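Local coordinates for putative diflavin flavoprotein A 3 (Synechocystis sp., PDB 6H0C) that probably transfers electrons from NADH to oxygen, reducing it to water, and is represented here by its flavodiiron core, at residues Q340-G346 with S368-I374. Numbering follows the deposited sequence.
Sequences QLCGVFG and SFGFDTI
Residues 340-346 run extended along a strand of the flavodoxin-like domain, parallel to residues 368-374 on strand 368-377, which is broken here and is one of two edge strands of the five-stranded parallel sheet. Together with helix 353-364 the two strands form a beta-alpha-beta unit. Cys-342 pairs with Phe-369 (CA-CA 4.6 Å) and Phe-345 with Ile-374 (4.4 Å); the register slips by two because, past Gly-370 (phi/psi -93/-17), the chain detours through Phe-371 and Asp-372, the latter out of contact, and returns at Thr-373, whose CA lies 3.4 Å from Val-344 O. Before the break, Cys-342 N donates to Ser-368 O (2.9 Å) and Gly-370 N to Cys-342 O (2.7 Å). Beyond it, Ile-374 N donates to Val-344 O (3.0 Å), and Gly-346 N weakly to Ile-374 O (3.0 Å). One water bridges the gap, accepting from Val-344 N (3.0 Å) and donating to Phe-371 O (2.9 Å) and Thr-373 OG1 (3.1 Å), the latter also bonded to Glu-359 of the crossover helix.

On the face of Cys-342 and Phe-369, beneath helix 353-364, Cys-342 SG lies obliquely 4.6 Å from the Phe-369 ring centroid, and Val-344 CG2 meets the ring edge at CE1 (4.2 Å). On the other face, Phe-345 and Ile-374 touch CB to CB at 3.6 Å; Phe-345 (chi1 p) extends against helix 268-281, Ile-374 against helix 382-404. Leu-341 brings CD2 to 3.5 Å from Gly-370 CA. Phe-371 (chi1 p) leaves the backbone sideways, but its ring end comes up beside Gly-343, Phe-371 CZ 4.1 Å from Gly-343 CA.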
loop_
_atom_site.group_PDB
_atom_site.type_symbol
_atom_site.label_atom_id
_atom_site.label_comp_id
_atom_site.label_asym_id
_atom_site.label_seq_id
_atom_site.Cartn_x
_atom_site.Cartn_y
_atom_site.Cartn_z
ATOM N N GLN A 340 9.215 -19.270 19.496
ATOM C CA GLN A 340 8.389 -18.568 18.522
ATOM C C GLN A 340 7.869 -19.542 17.465
ATOM O O GLN A 340 8.604 -20.411 16.983
ATOM C CB GLN A 340 9.168 -17.425 17.855
ATOM C CG GLN A 340 9.353 -16.181 18.728
ATOM C CD GLN A 340 9.281 -14.891 17.914
ATOM O OE1 GLN A 340 8.530 -14.805 16.936
ATOM N NE2 GLN A 340 10.058 -13.886 18.312
ATOM N N LEU A 341 6.599 -19.393 17.112
ATOM C CA LEU A 341 6.004 -20.190 16.053
ATOM C C LEU A 341 6.464 -19.668 14.689
ATOM O O LEU A 341 6.576 -18.455 14.484
ATOM C CB LEU A 341 4.484 -20.161 16.162
ATOM C CG LEU A 341 3.738 -21.211 15.355
ATOM C CD1 LEU A 341 4.157 -22.595 15.810
ATOM C CD2 LEU A 341 2.227 -21.014 15.485
ATOM N N CYS A 342 6.735 -20.584 13.763
ATOM C CA CYS A 342 7.321 -20.230 12.472
ATOM C C CYS A 342 6.390 -20.566 11.304
ATOM O O CYS A 342 5.549 -21.454 11.411
ATOM C CB CYS A 342 8.660 -20.951 12.298
ATOM S SG CYS A 342 9.423 -20.694 10.691
ATOM N N GLY A 343 6.550 -19.856 10.190
ATOM C CA GLY A 343 5.801 -20.142 8.977
ATOM C C GLY A 343 6.554 -19.697 7.735
ATOM O O GLY A 343 7.283 -18.704 7.768
ATOM N N VAL A 344 6.383 -20.427 6.634
ATOM C CA VAL A 344 7.052 -20.100 5.374
ATOM C C VAL A 344 6.090 -20.159 4.182
ATOM O O VAL A 344 5.314 -21.110 4.046
ATOM C CB VAL A 344 8.237 -21.057 5.109
ATOM C CG1 VAL A 344 8.927 -20.707 3.799
ATOM C CG2 VAL A 344 9.226 -21.011 6.270
ATOM N N PHE A 345 6.140 -19.146 3.316
ATOM C CA PHE A 345 5.339 -19.155 2.085
ATOM C C PHE A 345 6.052 -18.478 0.927
ATOM O O PHE A 345 7.058 -17.788 1.114
ATOM C CB PHE A 345 3.990 -18.474 2.302
ATOM C CG PHE A 345 4.087 -16.991 2.545
ATOM C CD1 PHE A 345 3.846 -16.088 1.519
ATOM C CD2 PHE A 345 4.409 -16.498 3.808
ATOM C CE1 PHE A 345 3.924 -14.711 1.749
ATOM C CE2 PHE A 345 4.491 -15.121 4.045
ATOM C CZ PHE A 345 4.253 -14.233 3.015
ATOM N N GLY A 346 5.519 -18.668 -0.273
ATOM C CA GLY A 346 6.065 -18.003 -1.437
ATOM C C GLY A 346 5.421 -18.415 -2.746
ATOM O O GLY A 346 4.690 -19.403 -2.810
ATOM N N SER A 368 9.061 -24.750 15.519
ATOM C CA SER A 368 7.859 -25.477 15.132
ATOM C C SER A 368 7.071 -24.629 14.146
ATOM O O SER A 368 7.126 -23.395 14.184
ATOM C CB SER A 368 7.009 -25.819 16.350
ATOM O OG SER A 368 7.764 -26.558 17.293
ATOM N N PHE A 369 6.344 -25.287 13.256
ATOM C CA PHE A 369 5.653 -24.562 12.207
ATOM C C PHE A 369 4.167 -24.366 12.523
ATOM O O PHE A 369 3.523 -25.248 13.080
ATOM C CB PHE A 369 5.861 -25.288 10.883
ATOM C CG PHE A 369 7.288 -25.240 10.397
ATOM C CD1 PHE A 369 7.701 -24.254 9.502
ATOM C CD2 PHE A 369 8.224 -26.158 10.846
ATOM C CE1 PHE A 369 9.019 -24.196 9.053
ATOM C CE2 PHE A 369 9.540 -26.103 10.398
ATOM C CZ PHE A 369 9.937 -25.120 9.504
ATOM N N GLY A 370 3.638 -23.192 12.183
ATOM C CA GLY A 370 2.263 -22.835 12.510
ATOM C C GLY A 370 1.253 -23.151 11.421
ATOM O O GLY A 370 0.050 -23.158 11.661
ATOM N N PHE A 371 1.747 -23.376 10.211
ATOM C CA PHE A 371 0.949 -23.963 9.143
ATOM C C PHE A 371 1.901 -24.672 8.207
ATOM O O PHE A 371 3.113 -24.445 8.257
ATOM C CB PHE A 371 0.104 -22.913 8.392
ATOM C CG PHE A 371 0.882 -21.713 7.895
ATOM C CD1 PHE A 371 0.607 -20.447 8.383
ATOM C CD2 PHE A 371 1.863 -21.847 6.917
ATOM C CE1 PHE A 371 1.305 -19.342 7.919
ATOM C CE2 PHE A 371 2.567 -20.747 6.453
ATOM C CZ PHE A 371 2.286 -19.492 6.954
ATOM N N ASP A 372 1.365 -25.547 7.367
ATOM C CA ASP A 372 2.195 -26.229 6.387
ATOM C C ASP A 372 2.727 -25.213 5.378
ATOM O O ASP A 372 1.984 -24.347 4.916
ATOM C CB ASP A 372 1.403 -27.334 5.687
ATOM C CG ASP A 372 0.995 -28.447 6.634
ATOM O OD1 ASP A 372 1.807 -28.795 7.517
ATOM O OD2 ASP A 372 -0.136 -28.971 6.501
ATOM N N THR A 373 4.013 -25.321 5.054
ATOM C CA THR A 373 4.665 -24.411 4.118
ATOM C C THR A 373 3.849 -24.232 2.840
ATOM O O THR A 373 3.377 -25.198 2.248
ATOM C CB THR A 373 6.077 -24.902 3.766
ATOM O OG1 THR A 373 6.891 -24.871 4.946
ATOM C CG2 THR A 373 6.704 -24.013 2.700
ATOM N N ILE A 374 3.671 -22.980 2.437
ATOM C CA ILE A 374 2.830 -22.648 1.299
ATOM C C ILE A 374 3.644 -22.407 0.036
ATOM O O ILE A 374 4.509 -21.531 0.001
ATOM C CB ILE A 374 1.989 -21.395 1.591
ATOM C CG1 ILE A 374 0.922 -21.712 2.637
ATOM C CG2 ILE A 374 1.352 -20.868 0.323
ATOM C CD1 ILE A 374 0.261 -20.470 3.196
HETATM O O HOH W 1 8.841 -22.910 17.613
HETATM O O HOH W 2 5.468 -23.187 7.168
#